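Endoglucanase FnCel5A from Fervidobacterium nodosum probably hydrolyses internal beta-1,4-glucosidic bonds of cellulose, as a glycoside hydrolase of family 5. Local coordinates of one contact, PDB 3NCO (chain A, 1.50 Å), residues V98-H103 and D135-E140, beside the matching contact of the related endoglucanase, family GH5 from Zobellia galactanivorans, PDB 6GL2 (chain B, 1.96 Å), residues V102-H107 and D143-E148. One frame, after least-squares fit of the local backbone (RMSD 0.51 Å); residues are numbered along the deposited sequences.

Structure 1 (3NCO); sequences VIINCH and DKLFFE.
The amide of Asn101 and the carboxylate of Glu140 run side by side, their planes 63° apart; nearer the backbone, the CB atoms of Asn101 and Glu140 are 3.6 Å from each other. Glu140 OE1 touches Ile99 CG2 at 3.5 Å and has its salt bridge with Arg59, while Asn101 OD1 accepts from the backbone N of Ile62. Phe138 crosses Ile99, CB to Ile99 CG1 4.1 Å; the backbone O of Asp135 lies at the edge of the Phe138 ring, in its plane, and the side chain also touches Tyr16 and Ile20 of helix 12-20. On the other face, the Phe139 ring meets that of Trp123 at about 45°. Ile100 has CG1 between the backbone N and carbonyl carbon (chi1 65°); its CG1 is 4.1 Å from Leu137 CD1. Backbone bonds Phe138 N to Val98 O (2.8 Å) and Ile100 N to Phe138 O (3.1 Å) fix the register. Cys102, just past the strand, is buried. These are the third and fourth strands of a closed eight-stranded TIM barrel: Ile99, Asn101, Phe138 and Glu140 face its interior, whereas Ile100, Leu137 and Phe139 face the surrounding helices.

Structure 2 (6GL2); sequences VIINIH and DYLIFE.
Asn105 and Glu148 lay amide and carboxylate alongside each other with planes 79° apart, and nearer the backbone the CB atoms of Asn105 and Glu148 stand 3.7 Å from one another. OE1 of Glu148 touches CG2 of Ile103 at 3.7 Å; the carboxylate forms a salt bridge with Arg63, and Asn105 OD1 takes a hydrogen bond from the backbone N of Val66. Ile146 crosses Ile103, with its CB 4.0 Å from Ile103 CG1, and packs there through aliphatic branches. On the opposite face of the sheet, the ring of Phe147 meets that of Trp131 at about 45°. Ile104 has CG1 anti to the carbonyl carbon (chi1 -69°); its CG1 is 4.0 Å from Leu145 CD1. The parallel register is documented by the backbone bonds from Ile146 N to Val102 O (2.8 Å) and from Ile104 N to Ile146 O (3.0 Å). Ile106, just past the strand, is buried, its side chain touching Leu127, Val130 and Trp131 of helix 117-137.

Structure 1 against structure 2
At Phe138(A) against Ile146(B) the CB atoms coincide within the error; CG of Phe138(A) and CG1 of Ile146(B) fall 0.5 Å apart, CD2 of Phe138(A) and CD1 of Ile146(B) 1.3 Å apart. CE1, CE2 and CZ of Phe138(A) have no counterpart in Ile146(B), whose CG2 in turn has none in Phe138(A). A flat, far-reaching group is thus exchanged for a short branched one, yet the touch on Ile99(A) and Ile103(B) is kept. Ile100(A) and Ile104(B) are modelled in different rotamers, chi1 65° against -69°; their CD1 atoms stand 2.1 Å apart, while CG1 of Ile104(B) takes the place of CG2 of Ile100(A). Both still touch the leucine, Leu137(A) or Leu145(B). Cys102(A) is exchanged for Ile106(B), whose CG2 lies near SG of Cys102(A) and whose CG1 and CD1 are additional. Lys136(A) stands against Tyr144(B); in both the backbone O accepts from Val98(A) N or Val102(B) N. The side chains of Ile99(A), Asn101(A), Leu137(A) and Phe139(A) and their counterparts keep their place, as do the comparable CA atoms. In the glutamates the torsions before the last bond are alike and OE1 keeps its touch on CG2 of Ile99(A) or Ile103(B), but the carboxylate of Glu148(B) is turned by about 43° from that of Glu140(A), and the place of OE2 of Glu140(A) is left.

Structure 1 (3NCO)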
loop_
_atom_site.group_PDB
_atom_site.type_symbol
_atom_site.label_atom_id
_atom_site.label_comp_id
_atom_site.label_asym_id
_atom_site.label_seq_id
_atom_site.Cartn_x
_atom_site.Cartn_y
_atom_site.Cartn_z
ATOM N N VAL A 98 -2.223 10.991 -2.997
ATOM C CA VAL A 98 -1.751 10.509 -1.706
ATOM C C VAL A 98 -2.736 9.454 -1.219
ATOM O O VAL A 98 -3.965 9.707 -1.262
ATOM C CB VAL A 98 -1.680 11.658 -0.677
ATOM C CG1 VAL A 98 -1.184 11.120 0.655
ATOM C CG2 VAL A 98 -0.797 12.806 -1.249
ATOM N N ILE A 99 -2.192 8.303 -0.766
ATOM C CA ILE A 99 -3.013 7.225 -0.207
ATOM C C ILE A 99 -2.610 7.143 1.265
ATOM O O ILE A 99 -1.431 6.966 1.561
ATOM C CB ILE A 99 -2.722 5.882 -0.920
ATOM C CG1 ILE A 99 -3.190 5.838 -2.401
ATOM C CG2 ILE A 99 -3.464 4.743 -0.206
ATOM C CD1 ILE A 99 -2.480 4.810 -3.234
ATOM N N ILE A 100 -3.574 7.337 2.185
ATOM C CA ILE A 100 -3.262 7.148 3.618
ATOM C C ILE A 100 -4.053 5.906 4.090
ATOM O O ILE A 100 -5.242 5.767 3.730
ATOM C CB ILE A 100 -3.590 8.426 4.487
ATOM C CG1 ILE A 100 -5.122 8.733 4.503
ATOM C CG2 ILE A 100 -2.663 9.693 4.136
ATOM C CD1 ILE A 100 -5.448 9.970 5.431
ATOM N N ASN A 101 -3.414 5.061 4.906
ATOM C CA ASN A 101 -3.987 3.736 5.229
ATOM C C ASN A 101 -4.015 3.664 6.786
ATOM O O ASN A 101 -3.614 4.586 7.492
ATOM C CB ASN A 101 -3.219 2.531 4.543
ATOM C CG ASN A 101 -1.893 2.143 5.237
ATOM O OD1 ASN A 101 -1.517 2.730 6.279
ATOM N ND2 ASN A 101 -1.150 1.166 4.642
ATOM N N CYS A 102 -4.472 2.520 7.321
ATOM C CA CYS A 102 -4.065 2.119 8.651
ATOM C C CYS A 102 -3.254 0.825 8.500
ATOM O O CYS A 102 -3.595 -0.040 7.691
ATOM C CB CYS A 102 -5.321 1.879 9.474
ATOM S SG CYS A 102 -5.034 1.496 11.254
ATOM N N HIS A 103 -2.199 0.695 9.297
ATOM C CA HIS A 103 -1.125 -0.272 9.063
ATOM C C HIS A 103 -0.628 -0.746 10.437
ATOM O O HIS A 103 -0.646 -0.004 11.450
ATOM C CB HIS A 103 -0.006 0.454 8.340
ATOM C CG HIS A 103 0.833 -0.357 7.396
ATOM N ND1 HIS A 103 1.862 -1.200 7.766
ATOM C CD2 HIS A 103 0.867 -0.313 6.053
ATOM C CE1 HIS A 103 2.506 -1.625 6.681
ATOM N NE2 HIS A 103 1.895 -1.126 5.631
ATOM N N ASP A 135 -9.859 15.587 -3.891
ATOM C CA ASP A 135 -10.127 14.186 -4.226
ATOM C C ASP A 135 -8.872 13.370 -4.614
ATOM O O ASP A 135 -8.983 12.165 -4.842
ATOM C CB ASP A 135 -11.205 14.094 -5.311
ATOM C CG ASP A 135 -10.772 14.707 -6.642
ATOM O OD1 ASP A 135 -9.622 15.191 -6.838
ATOM O OD2 ASP A 135 -11.636 14.678 -7.544
ATOM N N LYS A 136 -7.704 14.027 -4.614
ATOM C CA LYS A 136 -6.403 13.409 -4.900
ATOM C C LYS A 136 -5.837 12.755 -3.628
ATOM O O LYS A 136 -4.781 12.175 -3.680
ATOM C CB LYS A 136 -5.411 14.449 -5.431
ATOM C CG LYS A 136 -5.726 14.819 -6.881
ATOM C CD LYS A 136 -5.146 16.182 -7.204
ATOM C CE LYS A 136 -5.618 16.597 -8.625
ATOM N NZ LYS A 136 -5.256 18.005 -8.892
ATOM N N LEU A 137 -6.543 12.917 -2.506
ATOM C CA LEU A 137 -6.314 12.088 -1.300
ATOM C C LEU A 137 -7.295 10.902 -1.305
ATOM O O LEU A 137 -8.518 11.119 -1.274
ATOM C CB LEU A 137 -6.555 12.882 -0.015
ATOM C CG LEU A 137 -6.440 12.089 1.298
ATOM C CD1 LEU A 137 -4.979 11.600 1.562
ATOM C CD2 LEU A 137 -6.968 12.944 2.461
ATOM N N PHE A 138 -6.724 9.697 -1.235
ATOM C CA PHE A 138 -7.495 8.428 -1.157
ATOM C C PHE A 138 -7.342 7.792 0.224
ATOM O O PHE A 138 -6.264 7.935 0.836
ATOM C CB PHE A 138 -6.935 7.397 -2.165
ATOM C CG PHE A 138 -7.061 7.798 -3.611
ATOM C CD1 PHE A 138 -7.707 8.938 -4.004
ATOM C CD2 PHE A 138 -6.576 6.939 -4.594
ATOM C CE1 PHE A 138 -7.747 9.312 -5.378
ATOM C CE2 PHE A 138 -6.647 7.268 -5.951
ATOM C CZ PHE A 138 -7.216 8.475 -6.348
ATOM N N PHE A 139 -8.387 7.094 0.711
ATOM C CA PHE A 139 -8.257 6.360 1.973
ATOM C C PHE A 139 -8.019 4.880 1.691
ATOM O O PHE A 139 -8.405 4.394 0.620
ATOM C CB PHE A 139 -9.557 6.433 2.770
ATOM C CG PHE A 139 -9.895 7.821 3.245
ATOM C CD1 PHE A 139 -8.887 8.791 3.267
ATOM C CD2 PHE A 139 -11.196 8.145 3.733
ATOM C CE1 PHE A 139 -9.132 10.072 3.686
ATOM C CE2 PHE A 139 -11.478 9.442 4.201
ATOM C CZ PHE A 139 -10.439 10.417 4.204
ATOM N N GLU A 140 -7.407 4.154 2.632
ATOM C CA GLU A 140 -7.173 2.729 2.469
ATOM C C GLU A 140 -7.416 2.050 3.815
ATOM O O GLU A 140 -6.589 2.201 4.703
ATOM C CB GLU A 140 -5.735 2.503 2.014
ATOM C CG GLU A 140 -5.449 0.984 1.874
ATOM C CD GLU A 140 -4.040 0.628 1.431
ATOM O OE1 GLU A 140 -3.216 1.557 1.300
ATOM O OE2 GLU A 140 -3.759 -0.555 1.238
#

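Structure 2 (6GL2)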
loop_
_atom_site.group_PDB
_atom_site.type_symbol
_atom_site.label_atom_id
_atom_site.label_comp_id
_atom_site.label_asym_id
_atom_site.label_seq_id
_atom_site.Cartn_x
_atom_site.Cartn_y
_atom_site.Cartn_z
ATOM N N VAL B 102 -2.311 10.893 -2.975
ATOM C CA VAL B 102 -1.742 10.469 -1.664
ATOM C C VAL B 102 -2.744 9.472 -1.142
ATOM O O VAL B 102 -3.955 9.717 -1.036
ATOM C CB VAL B 102 -1.605 11.629 -0.659
ATOM C CG1 VAL B 102 -1.284 11.056 0.706
ATOM C CG2 VAL B 102 -0.498 12.532 -1.132
ATOM N N ILE B 103 -2.216 8.327 -0.644
ATOM C CA ILE B 103 -3.046 7.321 0.020
ATOM C C ILE B 103 -2.630 7.333 1.518
ATOM O O ILE B 103 -1.470 7.100 1.838
ATOM C CB ILE B 103 -2.764 5.923 -0.581
ATOM C CG1 ILE B 103 -3.100 5.811 -2.057
ATOM C CG2 ILE B 103 -3.489 4.861 0.229
ATOM C CD1 ILE B 103 -2.290 4.717 -2.765
ATOM N N ILE B 104 -3.628 7.470 2.368
ATOM C CA ILE B 104 -3.353 7.339 3.837
ATOM C C ILE B 104 -4.102 6.082 4.294
ATOM O O ILE B 104 -5.263 5.876 3.928
ATOM C CB ILE B 104 -3.946 8.552 4.590
ATOM C CG1 ILE B 104 -3.126 9.826 4.201
ATOM C CG2 ILE B 104 -3.888 8.305 6.106
ATOM C CD1 ILE B 104 -3.790 11.119 4.736
ATOM N N ASN B 105 -3.440 5.248 5.123
ATOM C CA ASN B 105 -4.034 3.991 5.581
ATOM C C ASN B 105 -3.930 3.852 7.065
ATOM O O ASN B 105 -3.517 4.738 7.792
ATOM C CB ASN B 105 -3.387 2.780 4.828
ATOM C CG ASN B 105 -2.029 2.403 5.312
ATOM O OD1 ASN B 105 -1.513 3.015 6.253
ATOM N ND2 ASN B 105 -1.454 1.318 4.761
ATOM N N ILE B 106 -4.415 2.706 7.540
ATOM C CA ILE B 106 -4.088 2.096 8.808
ATOM C C ILE B 106 -3.131 0.957 8.548
ATOM O O ILE B 106 -3.513 0.021 7.804
ATOM C CB ILE B 106 -5.360 1.633 9.582
ATOM C CG1 ILE B 106 -6.234 2.782 9.944
ATOM C CG2 ILE B 106 -4.930 0.816 10.781
ATOM C CD1 ILE B 106 -7.501 2.431 10.733
ATOM N N HIS B 107 -1.946 0.974 9.080
ATOM C CA HIS B 107 -0.865 0.073 8.659
ATOM C C HIS B 107 -0.560 -1.011 9.660
ATOM O O HIS B 107 -1.402 -1.966 9.784
ATOM C CB HIS B 107 0.397 0.901 8.223
ATOM C CG HIS B 107 1.277 0.170 7.289
ATOM N ND1 HIS B 107 0.967 0.039 5.967
ATOM C CD2 HIS B 107 2.445 -0.492 7.502
ATOM C CE1 HIS B 107 1.972 -0.642 5.389
ATOM N NE2 HIS B 107 2.824 -1.036 6.325
ATOM N N ASP B 143 -10.101 15.015 -4.284
ATOM C CA ASP B 143 -10.069 13.589 -4.605
ATOM C C ASP B 143 -8.666 13.035 -4.961
ATOM O O ASP B 143 -8.530 11.865 -5.210
ATOM C CB ASP B 143 -11.094 13.245 -5.736
ATOM C CG ASP B 143 -10.762 13.844 -7.049
ATOM O OD1 ASP B 143 -9.683 14.291 -7.345
ATOM O OD2 ASP B 143 -11.664 13.721 -7.992
ATOM N N TYR B 144 -7.623 13.867 -4.862
ATOM C CA TYR B 144 -6.312 13.339 -4.933
ATOM C C TYR B 144 -5.912 12.655 -3.615
ATOM O O TYR B 144 -4.916 11.901 -3.647
ATOM C CB TYR B 144 -5.265 14.420 -5.329
ATOM C CG TYR B 144 -5.287 14.734 -6.822
ATOM C CD1 TYR B 144 -6.301 15.464 -7.415
ATOM C CD2 TYR B 144 -4.220 14.362 -7.572
ATOM C CE1 TYR B 144 -6.305 15.732 -8.813
ATOM C CE2 TYR B 144 -4.176 14.648 -8.964
ATOM C CZ TYR B 144 -5.224 15.304 -9.509
ATOM O OH TYR B 144 -5.222 15.594 -10.897
ATOM N N LEU B 145 -6.661 12.891 -2.550
ATOM C CA LEU B 145 -6.432 12.151 -1.301
ATOM C C LEU B 145 -7.384 10.964 -1.264
ATOM O O LEU B 145 -8.598 11.123 -1.337
ATOM C CB LEU B 145 -6.653 13.132 -0.093
ATOM C CG LEU B 145 -6.416 12.490 1.258
ATOM C CD1 LEU B 145 -4.963 12.039 1.374
ATOM C CD2 LEU B 145 -6.866 13.392 2.445
ATOM N N ILE B 146 -6.763 9.814 -1.019
ATOM C CA ILE B 146 -7.424 8.511 -1.040
ATOM C C ILE B 146 -7.249 7.874 0.337
ATOM O O ILE B 146 -6.198 8.024 1.001
ATOM C CB ILE B 146 -6.686 7.594 -2.041
ATOM C CG1 ILE B 146 -6.759 8.181 -3.494
ATOM C CG2 ILE B 146 -7.278 6.151 -2.116
ATOM C CD1 ILE B 146 -5.593 7.730 -4.353
ATOM N N PHE B 147 -8.320 7.269 0.855
ATOM C CA PHE B 147 -8.174 6.490 2.096
ATOM C C PHE B 147 -8.049 5.009 1.799
ATOM O O PHE B 147 -8.723 4.500 0.903
ATOM C CB PHE B 147 -9.412 6.635 2.976
ATOM C CG PHE B 147 -9.663 8.057 3.495
ATOM C CD1 PHE B 147 -8.618 8.979 3.668
ATOM C CD2 PHE B 147 -10.919 8.475 3.851
ATOM C CE1 PHE B 147 -8.916 10.266 4.126
ATOM C CE2 PHE B 147 -11.203 9.741 4.338
ATOM C CZ PHE B 147 -10.193 10.633 4.441
ATOM N N GLU B 148 -7.221 4.315 2.486
ATOM C CA GLU B 148 -7.058 2.834 2.424
ATOM C C GLU B 148 -7.372 2.295 3.779
ATOM O O GLU B 148 -6.726 2.612 4.780
ATOM C CB GLU B 148 -5.672 2.483 1.972
ATOM C CG GLU B 148 -5.294 1.011 2.096
ATOM C CD GLU B 148 -3.904 0.699 1.784
ATOM O OE1 GLU B 148 -3.303 1.255 0.852
ATOM O OE2 GLU B 148 -3.292 -0.070 2.588
#